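Long-range contacts in glycoside Hydrolase (PDB 5TA0), which binds neoagarooctaose and probably cleaves agarose chains as a family 86 glycoside hydrolase of the human gut symbiont Bacteroides uniformis: residues 432-437 with 449-454; 441-446 with 516-521; 477-482 with 502-507. One frame throughout, in Å; residues are numbered along the deposited sequence. Where two conformers were deposited one is given.

In the fold
All three contacts lie in the nine-stranded sheet region of the porphyranase-type beta-sandwich domain, beside the (alpha/beta) barrel. Coming from the N terminus, interaction 1 closes the hairpin of strands 434-441 and 444-451 at its open end. The turn of that hairpin is then met, after some seventy residues, by the loop 516-521 in interaction 2, which leads toward strand 523-538 of a second sheet; along the chain these two contacts cross. Interaction 3, joining strand 472-481 to the turn after strand 500-503, is nested inside the loop closed by interaction 2 and follows interaction 1 in series. It touches interaction 1 through probable hydrogen bonds of Asn-451 ND2 to Glu-504 O and Asn-451 N to Ala-507 O.

Interaction 1: residues 432-437 with 449-454; sequences PDIMCD and INNLDF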
loop_
_atom_site.group_PDB
_atom_site.type_symbol
_atom_site.label_atom_id
_atom_site.label_comp_id
_atom_site.label_asym_id
_atom_site.label_seq_id
_atom_site.Cartn_x
_atom_site.Cartn_y
_atom_site.Cartn_z
ATOM N N PRO A 432 2.301 -1.263 -21.375
ATOM C CA PRO A 432 1.600 -1.270 -20.076
ATOM C C PRO A 432 2.302 -2.091 -18.993
ATOM O O PRO A 432 1.992 -1.912 -17.814
ATOM C CB PRO A 432 0.215 -1.821 -20.402
ATOM C CG PRO A 432 0.341 -2.468 -21.710
ATOM C CD PRO A 432 1.477 -1.855 -22.451
ATOM N N ASP A 433 3.244 -2.957 -19.364
ATOM C CA ASP A 433 4.062 -3.684 -18.387
ATOM C C ASP A 433 5.236 -2.881 -17.836
ATOM O O ASP A 433 5.945 -3.372 -16.963
ATOM C CB ASP A 433 4.580 -4.998 -18.973
ATOM C CG ASP A 433 3.480 -5.970 -19.236
ATOM O OD1 ASP A 433 2.588 -6.144 -18.391
ATOM O OD2 ASP A 433 3.475 -6.570 -20.319
ATOM N N ILE A 434 5.452 -1.657 -18.333
ATOM C CA ILE A 434 6.507 -0.778 -17.838
ATOM C C ILE A 434 5.862 0.415 -17.153
ATOM O O ILE A 434 5.125 1.170 -17.795
ATOM C CB ILE A 434 7.434 -0.324 -18.987
ATOM C CG1 ILE A 434 8.113 -1.549 -19.610
ATOM C CG2 ILE A 434 8.429 0.712 -18.494
ATOM C CD1 ILE A 434 9.162 -2.199 -18.742
ATOM N N MET A 435 6.128 0.573 -15.859
ATOM C CA MET A 435 5.611 1.730 -15.125
ATOM C C MET A 435 6.722 2.738 -14.954
ATOM O O MET A 435 7.879 2.371 -14.768
ATOM C CB MET A 435 5.072 1.287 -13.767
ATOM C CG MET A 435 3.897 0.345 -13.879
ATOM S SD MET A 435 3.085 -0.036 -12.321
ATOM C CE MET A 435 4.364 -1.036 -11.532
ATOM N N CYS A 436 6.385 4.015 -15.045
ATOM C CA CYS A 436 7.383 5.048 -14.920
ATOM C C CYS A 436 6.851 6.229 -14.152
ATOM O O CYS A 436 5.664 6.464 -14.097
ATOM C CB CYS A 436 7.900 5.490 -16.295
ATOM S SG CYS A 436 6.627 5.926 -17.506
ATOM N N ASP A 437 7.778 6.943 -13.530
ATOM C CA ASP A 437 7.451 8.158 -12.758
ATOM C C ASP A 437 8.730 8.984 -12.642
ATOM O O ASP A 437 9.842 8.488 -12.906
ATOM C CB ASP A 437 6.865 7.761 -11.376
ATOM C CG ASP A 437 5.927 8.801 -10.782
ATOM O OD1 ASP A 437 5.758 9.917 -11.321
ATOM O OD2 ASP A 437 5.368 8.471 -9.710
ATOM N N ILE A 449 11.765 3.592 -13.227
ATOM C CA ILE A 449 11.132 2.710 -14.197
ATOM C C ILE A 449 11.088 1.311 -13.603
ATOM O O ILE A 449 12.090 0.848 -13.076
ATOM C CB ILE A 449 11.861 2.706 -15.570
ATOM C CG1 ILE A 449 12.196 4.149 -16.004
ATOM C CG2 ILE A 449 11.050 1.956 -16.610
ATOM C CD1 ILE A 449 13.031 4.248 -17.272
ATOM N N ASN A 450 9.921 0.682 -13.702
ATOM C CA ASN A 450 9.686 -0.646 -13.115
ATOM C C ASN A 450 9.077 -1.582 -14.148
ATOM O O ASN A 450 8.205 -1.218 -14.906
ATOM C CB ASN A 450 8.755 -0.487 -11.908
ATOM C CG ASN A 450 8.364 -1.817 -11.278
ATOM O OD1 ASN A 450 7.289 -2.346 -11.522
ATOM N ND2 ASN A 450 9.262 -2.364 -10.492
ATOM N N ASN A 451 9.538 -2.835 -14.105
ATOM C CA ASN A 451 9.115 -3.859 -15.045
ATOM C C ASN A 451 8.167 -4.848 -14.370
ATOM O O ASN A 451 8.556 -5.494 -13.415
ATOM C CB ASN A 451 10.383 -4.571 -15.548
ATOM C CG ASN A 451 10.118 -5.530 -16.692
ATOM O OD1 ASN A 451 9.020 -5.581 -17.267
ATOM N ND2 ASN A 451 11.166 -6.322 -17.023
ATOM N N LEU A 452 6.955 -4.962 -14.896
ATOM C CA LEU A 452 5.977 -5.986 -14.522
ATOM C C LEU A 452 6.090 -7.259 -15.374
ATOM O O LEU A 452 5.479 -8.270 -15.037
ATOM C CB LEU A 452 4.555 -5.443 -14.638
ATOM C CG LEU A 452 4.188 -4.350 -13.627
ATOM C CD1 LEU A 452 2.910 -3.674 -14.082
ATOM C CD2 LEU A 452 4.032 -4.900 -12.198
ATOM N N ASP A 453 6.873 -7.221 -16.457
ATOM C CA ASP A 453 7.049 -8.403 -17.309
ATOM C C ASP A 453 8.075 -9.357 -16.686
ATOM O O ASP A 453 8.875 -8.990 -15.823
ATOM C CB ASP A 453 7.467 -7.969 -18.725
ATOM C CG ASP A 453 7.080 -8.973 -19.817
ATOM O OD1 ASP A 453 6.572 -10.079 -19.512
ATOM O OD2 ASP A 453 7.304 -8.599 -20.979
ATOM N N PHE A 454 8.018 -10.608 -17.152
ATOM C CA PHE A 454 8.840 -11.717 -16.662
ATOM C C PHE A 454 10.008 -12.037 -17.602
ATOM O O PHE A 454 10.501 -13.176 -17.652
ATOM C CB PHE A 454 7.939 -12.927 -16.423
ATOM C CG PHE A 454 6.844 -12.622 -15.470
ATOM C CD1 PHE A 454 7.083 -12.610 -14.109
ATOM C CD2 PHE A 454 5.630 -12.219 -15.936
ATOM C CE1 PHE A 454 6.081 -12.272 -13.220
ATOM C CE2 PHE A 454 4.629 -11.868 -15.069
ATOM C CZ PHE A 454 4.853 -11.900 -13.706
HETATM O O HOH W 1 3.357 -8.869 -16.907
#
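Near the end of strand 444-451, Ile-449 sets its CG2 against CG2 of Ile-434, at 3.5 Å a tight methyl contact, on the face that packs against strands 25-30 and 457-464. Asn-450 comes next and forms the hydrogen-bonded antiparallel pair with Met-435, Met-435 N to Asn-450 O and Asn-450 N to Met-435 O, both 2.9 Å. On this opposite face the two side chains run side by side, and a bend at the end of the methionine (chi3 -70°) brings its CE to 3.2 Å from Asn-450 OD1, an oxygen whose hydrogen-bond partner is Ser-352 OG. Asn-451 turns back to the isoleucine side, its OD1 3.7 Å from Ile-434 CD1; the same oxygen accepts Asp-453 N, an Asx turn where the strand gives way to loop. Leu-452 N reaches Asp-433 O at 2.8 Å, while Leu-452 CG rests 3.9 Å from Met-435 CE. One water links Leu-452 O with Asp-433 OD1, which also accepts Gly-593 N. At Asp-453, OD2 lies 4.4 Å from Asp-433 OD2. Such neighbouring carboxylates would be expected to repel, but the salt bridge from Lys-455 to Asp-453 OD2 would ease the repulsion at the hairpin's open end.

Interaction 2: residues 441-446 with 516-521; sequences DGKNVY and DRKVKI. With GOL (glycerol), chain Y.
Gly-442 O receives Val-519 N from an unusual direction: the donor stands 43° out of the carbonyl plane, although the bond is nearly straight at the hydrogen and 3.0 Å long. The same oxygen accepts a water at 2.9 Å, which donates its other hydrogen to Val-519 O, so a single carbonyl is tied to both the N-H and, through solvent, the C=O of one residue. Behind this grip is the type II' turn from Asp-441 to Asn-444 that closes the hairpin, with Gly-442 at its first corner, where the positive phi of 65° suits a residue without a side chain. Lys-443, at the second corner, lies along the incoming loop. Its first torsion, with CG beside its own backbone N (chi1 -53°), lays CG 3.8 Å from Arg-517 C, and the extended chain beyond carries NZ to Asp-516. There Lys-443 NZ makes a weak bond to Asp-516 O at 3.3 Å and another weak one to glycerol O2. The glycerol, probably left from crystallisation, accepts Lys-518 N on its O1 at 3.2 Å and brings its C2 to the edge of the Arg-517 guanidinium. On the inner side, Val-445 CG2 meets Val-519 CG2 at 3.8 Å, the two side chains crossing at about a right angle with Val-440 touching both. Chemically, then, one straight backbone bond and a small valine contact join the loop to the turn and the strand after it, whereas the exposed lysine amine has weak, long bonds, one of them to a glycerol that the protein would probably not meet in solution.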
loop_
_atom_site.group_PDB
_atom_site.type_symbol
_atom_site.label_atom_id
_atom_site.label_comp_id
_atom_site.label_asym_id
_atom_site.label_seq_id
_atom_site.Cartn_x
_atom_site.Cartn_y
_atom_site.Cartn_z
ATOM N N ASP A 441 14.036 17.665 -8.100
ATOM C CA ASP A 441 14.477 18.333 -6.898
ATOM C C ASP A 441 15.613 19.278 -7.242
ATOM O O ASP A 441 16.781 18.904 -7.170
ATOM C CB ASP A 441 14.968 17.333 -5.854
ATOM C CG ASP A 441 15.404 18.002 -4.551
ATOM O OD1 ASP A 441 14.823 19.032 -4.183
ATOM O OD2 ASP A 441 16.283 17.460 -3.879
ATOM N N GLY A 442 15.248 20.491 -7.623
ATOM C CA GLY A 442 16.263 21.509 -7.987
ATOM C C GLY A 442 17.039 21.122 -9.229
ATOM O O GLY A 442 16.493 21.072 -10.313
ATOM N N LYS A 443 18.321 20.802 -9.026
ATOM C CA LYS A 443 19.226 20.372 -10.093
ATOM C C LYS A 443 19.152 18.880 -10.389
ATOM O O LYS A 443 19.713 18.406 -11.376
ATOM C CB LYS A 443 20.680 20.726 -9.710
ATOM C CG LYS A 443 20.867 22.190 -9.337
ATOM C CD LYS A 443 22.310 22.600 -9.138
ATOM C CE LYS A 443 22.376 24.072 -8.758
ATOM N NZ LYS A 443 23.748 24.644 -8.860
ATOM N N ASN A 444 18.484 18.133 -9.506
ATOM C CA ASN A 444 18.412 16.680 -9.613
ATOM C C ASN A 444 17.067 16.203 -10.114
ATOM O O ASN A 444 16.029 16.718 -9.684
ATOM C CB ASN A 444 18.678 16.044 -8.264
ATOM C CG ASN A 444 20.105 16.227 -7.823
ATOM O OD1 ASN A 444 21.024 15.842 -8.537
ATOM N ND2 ASN A 444 20.300 16.811 -6.664
ATOM N N VAL A 445 17.092 15.235 -11.019
ATOM C CA VAL A 445 15.870 14.611 -11.534
ATOM C C VAL A 445 15.987 13.109 -11.353
ATOM O O VAL A 445 16.989 12.526 -11.750
ATOM C CB VAL A 445 15.629 14.927 -13.018
ATOM C CG1 VAL A 445 14.286 14.369 -13.489
ATOM C CG2 VAL A 445 15.686 16.426 -13.237
ATOM N N TYR A 446 14.955 12.492 -10.785
ATOM C CA TYR A 446 14.904 11.054 -10.499
ATOM C C TYR A 446 13.862 10.462 -11.410
ATOM O O TYR A 446 12.690 10.841 -11.350
ATOM C CB TYR A 446 14.559 10.795 -9.017
ATOM C CG TYR A 446 15.531 11.474 -8.117
ATOM C CD1 TYR A 446 16.773 10.899 -7.868
ATOM C CD2 TYR A 446 15.252 12.724 -7.573
ATOM C CE1 TYR A 446 17.699 11.537 -7.080
ATOM C CE2 TYR A 446 16.180 13.379 -6.769
ATOM C CZ TYR A 446 17.399 12.767 -6.533
ATOM O OH TYR A 446 18.360 13.394 -5.775
ATOM N N ASP A 516 23.560 21.363 -14.339
ATOM C CA ASP A 516 24.346 22.528 -13.934
ATOM C C ASP A 516 23.526 23.496 -13.045
ATOM O O ASP A 516 24.012 24.035 -12.062
ATOM C CB ASP A 516 24.782 23.359 -15.174
ATOM C CG ASP A 516 25.710 22.629 -16.153
ATOM O OD1 ASP A 516 26.732 22.100 -15.716
ATOM O OD2 ASP A 516 25.456 22.663 -17.399
ATOM N N ARG A 517 22.289 23.731 -13.449
ATOM C CA ARG A 517 21.399 24.656 -12.735
ATOM C C ARG A 517 20.043 24.010 -12.511
ATOM O O ARG A 517 19.749 22.955 -13.092
ATOM C CB ARG A 517 21.257 25.948 -13.523
ATOM C CG ARG A 517 22.560 26.754 -13.589
ATOM C CD ARG A 517 22.346 28.113 -14.209
ATOM N NE ARG A 517 21.612 29.006 -13.320
ATOM C CZ ARG A 517 20.974 30.116 -13.705
ATOM N NH1 ARG A 517 20.929 30.487 -14.974
ATOM N NH2 ARG A 517 20.333 30.843 -12.795
ATOM N N LYS A 518 19.217 24.654 -11.698
ATOM C CA LYS A 518 17.902 24.080 -11.376
ATOM C C LYS A 518 17.050 23.913 -12.633
ATOM O O LYS A 518 17.041 24.748 -13.520
ATOM C CB LYS A 518 17.183 24.932 -10.342
ATOM C CG LYS A 518 17.844 24.900 -8.971
ATOM C CD LYS A 518 16.971 25.542 -7.901
ATOM C CE LYS A 518 17.471 25.213 -6.503
ATOM N NZ LYS A 518 16.548 25.749 -5.460
ATOM N N VAL A 519 16.330 22.791 -12.706
ATOM C CA VAL A 519 15.456 22.492 -13.822
ATOM C C VAL A 519 14.216 23.387 -13.757
ATOM O O VAL A 519 13.602 23.488 -12.710
ATOM C CB VAL A 519 15.044 20.992 -13.783
ATOM C CG1 VAL A 519 13.936 20.677 -14.779
ATOM C CG2 VAL A 519 16.277 20.140 -14.027
ATOM N N LYS A 520 13.845 23.969 -14.892
ATOM C CA LYS A 520 12.701 24.871 -14.985
ATOM C C LYS A 520 11.442 24.078 -15.320
ATOM O O LYS A 520 11.381 23.415 -16.350
ATOM C CB LYS A 520 12.947 25.942 -16.060
ATOM N N ILE A 521 10.446 24.174 -14.446
ATOM C CA ILE A 521 9.163 23.511 -14.654
ATOM C C ILE A 521 8.191 24.611 -15.035
ATOM O O ILE A 521 7.908 25.459 -14.197
ATOM C CB ILE A 521 8.703 22.739 -13.393
ATOM C CG1 ILE A 521 9.755 21.662 -13.030
ATOM C CG2 ILE A 521 7.327 22.114 -13.625
ATOM C CD1 ILE A 521 9.442 20.855 -11.780
HETATM C C1 GOL Y . 20.513 27.679 -9.301
HETATM O O1 GOL Y . 19.742 27.628 -10.498
HETATM C C2 GOL Y . 21.858 28.354 -9.550
HETATM O O2 GOL Y . 22.814 27.942 -8.568
HETATM C C3 GOL Y . 21.715 29.859 -9.425
HETATM O O3 GOL Y . 22.975 30.472 -9.723
HETATM O O HOH W 2 13.997 22.611 -10.109
#

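Interaction 3: residues 477-482 with 502-507; sequences HLYLKG and TLETEA
His-477 NE2 accepts the backbone N-H of Glu-504 at 3.2 Å, the donor lying at the ring edge only 8° out of its plane and the bond nearly straight. Around that bond Leu-503 CD1 comes within 3.7 Å of His-477 NE2, and Glu-504 CG within the same distance of His-477 CE1. Next to it, Tyr-479 CB touches Glu-504 CB at 3.5 Å, and Ala-507 CB presses to 3.2 Å from Leu-478 O. A second layer packs round these groups. Tyr-479 has CG between its backbone N and carbonyl carbon (chi1 62°), which lays CD1 over the centre of the His-477 ring, 3.5 Å above its plane; Asp-491 holds the tyrosine hydroxyl, and Phe-501 meets the histidine edge-to-face. A type II turn, closed by Ala-507 N to Glu-504 O, brings the Ala-507 methyl back to strand 472-481. Further out, one water joins Leu-480 N to Thr-505 O and another joins Leu-480 O to Glu-504 OE2. Because NE2 serves as the acceptor, it should be unprotonated; a neutral ring with its proton on ND1 is the likely state, giving a side-chain-to-backbone link from within strand 472-481 to the start of the turn.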
loop_
_atom_site.group_PDB
_atom_site.type_symbol
_atom_site.label_atom_id
_atom_site.label_comp_id
_atom_site.label_asym_id
_atom_site.label_seq_id
_atom_site.Cartn_x
_atom_site.Cartn_y
_atom_site.Cartn_z
ATOM N N HIS A 477 20.201 0.096 -10.597
ATOM C CA HIS A 477 19.433 -0.987 -11.205
ATOM C C HIS A 477 19.393 -2.152 -10.215
ATOM O O HIS A 477 20.452 -2.702 -9.842
ATOM C CB HIS A 477 20.112 -1.408 -12.516
ATOM C CG HIS A 477 19.353 -2.393 -13.347
ATOM N ND1 HIS A 477 19.986 -3.167 -14.300
ATOM C CD2 HIS A 477 18.049 -2.736 -13.398
ATOM C CE1 HIS A 477 19.100 -3.923 -14.914
ATOM N NE2 HIS A 477 17.912 -3.683 -14.388
ATOM N N LEU A 478 18.177 -2.498 -9.775
ATOM C CA LEU A 478 17.936 -3.563 -8.810
ATOM C C LEU A 478 17.298 -4.746 -9.514
ATOM O O LEU A 478 16.189 -4.641 -10.026
ATOM C CB LEU A 478 17.049 -3.075 -7.671
ATOM C CG LEU A 478 16.795 -4.109 -6.572
ATOM C CD1 LEU A 478 18.060 -4.482 -5.828
ATOM C CD2 LEU A 478 15.764 -3.547 -5.607
ATOM N N TYR A 479 18.024 -5.877 -9.553
ATOM C CA TYR A 479 17.584 -7.055 -10.306
ATOM C C TYR A 479 18.124 -8.334 -9.658
ATOM O O TYR A 479 18.963 -8.281 -8.758
ATOM C CB TYR A 479 18.075 -6.952 -11.780
ATOM C CG TYR A 479 19.573 -6.922 -11.956
ATOM C CD1 TYR A 479 20.285 -5.723 -11.872
ATOM C CD2 TYR A 479 20.290 -8.105 -12.174
ATOM C CE1 TYR A 479 21.674 -5.688 -12.020
ATOM C CE2 TYR A 479 21.667 -8.082 -12.328
ATOM C CZ TYR A 479 22.357 -6.876 -12.254
ATOM O OH TYR A 479 23.737 -6.847 -12.393
ATOM N N LEU A 480 17.667 -9.464 -10.194
ATOM C CA LEU A 480 18.078 -10.780 -9.737
ATOM C C LEU A 480 19.204 -11.348 -10.614
ATOM O O LEU A 480 19.055 -11.429 -11.839
ATOM C CB LEU A 480 16.896 -11.740 -9.743
ATOM C CG LEU A 480 17.156 -13.211 -9.362
ATOM C CD1 LEU A 480 17.559 -13.332 -7.903
ATOM C CD2 LEU A 480 15.907 -14.015 -9.665
ATOM N N LYS A 481 20.277 -11.788 -9.963
ATOM C CA LYS A 481 21.385 -12.496 -10.636
ATOM C C LYS A 481 21.295 -13.981 -10.297
ATOM O O LYS A 481 21.234 -14.339 -9.126
ATOM C CB LYS A 481 22.723 -11.955 -10.153
ATOM C CG LYS A 481 23.942 -12.648 -10.781
ATOM C CD LYS A 481 25.229 -12.018 -10.313
ATOM C CE LYS A 481 26.393 -12.496 -11.167
ATOM N NZ LYS A 481 27.639 -11.859 -10.692
ATOM N N GLY A 482 21.326 -14.840 -11.316
ATOM C CA GLY A 482 21.388 -16.294 -11.100
ATOM C C GLY A 482 20.088 -17.047 -11.041
ATOM O O GLY A 482 20.083 -18.238 -10.691
ATOM N N THR A 502 18.554 -1.722 -20.811
ATOM C CA THR A 502 17.821 -2.975 -20.680
ATOM C C THR A 502 17.453 -3.154 -19.208
ATOM O O THR A 502 18.318 -3.353 -18.367
ATOM C CB THR A 502 18.647 -4.167 -21.166
ATOM O OG1 THR A 502 18.918 -3.976 -22.563
ATOM C CG2 THR A 502 17.897 -5.480 -20.987
ATOM N N LEU A 503 16.152 -3.079 -18.939
ATOM C CA LEU A 503 15.643 -3.282 -17.582
ATOM C C LEU A 503 15.380 -4.771 -17.400
ATOM O O LEU A 503 14.679 -5.391 -18.194
ATOM C CB LEU A 503 14.371 -2.461 -17.403
ATOM C CG LEU A 503 13.759 -2.447 -16.005
ATOM C CD1 LEU A 503 14.679 -1.970 -14.908
ATOM C CD2 LEU A 503 12.517 -1.571 -16.070
ATOM N N GLU A 504 15.964 -5.343 -16.358
ATOM C CA GLU A 504 15.892 -6.783 -16.120
ATOM C C GLU A 504 14.508 -7.257 -15.707
ATOM O O GLU A 504 13.606 -6.454 -15.465
ATOM C CB GLU A 504 16.944 -7.225 -15.111
ATOM C CG GLU A 504 18.323 -7.447 -15.736
ATOM C CD GLU A 504 18.327 -8.575 -16.759
ATOM O OE1 GLU A 504 19.064 -8.456 -17.753
ATOM O OE2 GLU A 504 17.562 -9.533 -16.590
ATOM N N THR A 505 14.327 -8.570 -15.710
ATOM C CA THR A 505 13.072 -9.219 -15.352
ATOM C C THR A 505 12.569 -8.707 -13.992
ATOM O O THR A 505 13.285 -8.766 -12.998
ATOM C CB THR A 505 13.304 -10.723 -15.250
ATOM O OG1 THR A 505 13.750 -11.182 -16.531
ATOM C CG2 THR A 505 12.080 -11.457 -14.821
ATOM N N GLU A 506 11.353 -8.174 -13.979
ATOM C CA GLU A 506 10.743 -7.661 -12.723
ATOM C C GLU A 506 11.636 -6.656 -11.979
ATOM O O GLU A 506 11.532 -6.509 -10.757
ATOM C CB GLU A 506 10.306 -8.821 -11.812
ATOM C CG GLU A 506 9.189 -9.661 -12.373
ATOM C CD GLU A 506 8.834 -10.800 -11.449
ATOM O OE1 GLU A 506 9.618 -11.788 -11.399
ATOM O OE2 GLU A 506 7.814 -10.709 -10.729
ATOM N N ALA A 507 12.502 -5.935 -12.694
ATOM C CA ALA A 507 13.494 -5.100 -12.087
ATOM C C ALA A 507 13.019 -3.642 -11.986
ATOM O O ALA A 507 11.994 -3.255 -12.571
ATOM C CB ALA A 507 14.814 -5.180 -12.871
HETATM O O HOH W 3 15.840 -9.620 -12.403
HETATM O O HOH W 4 17.285 -10.851 -14.136
#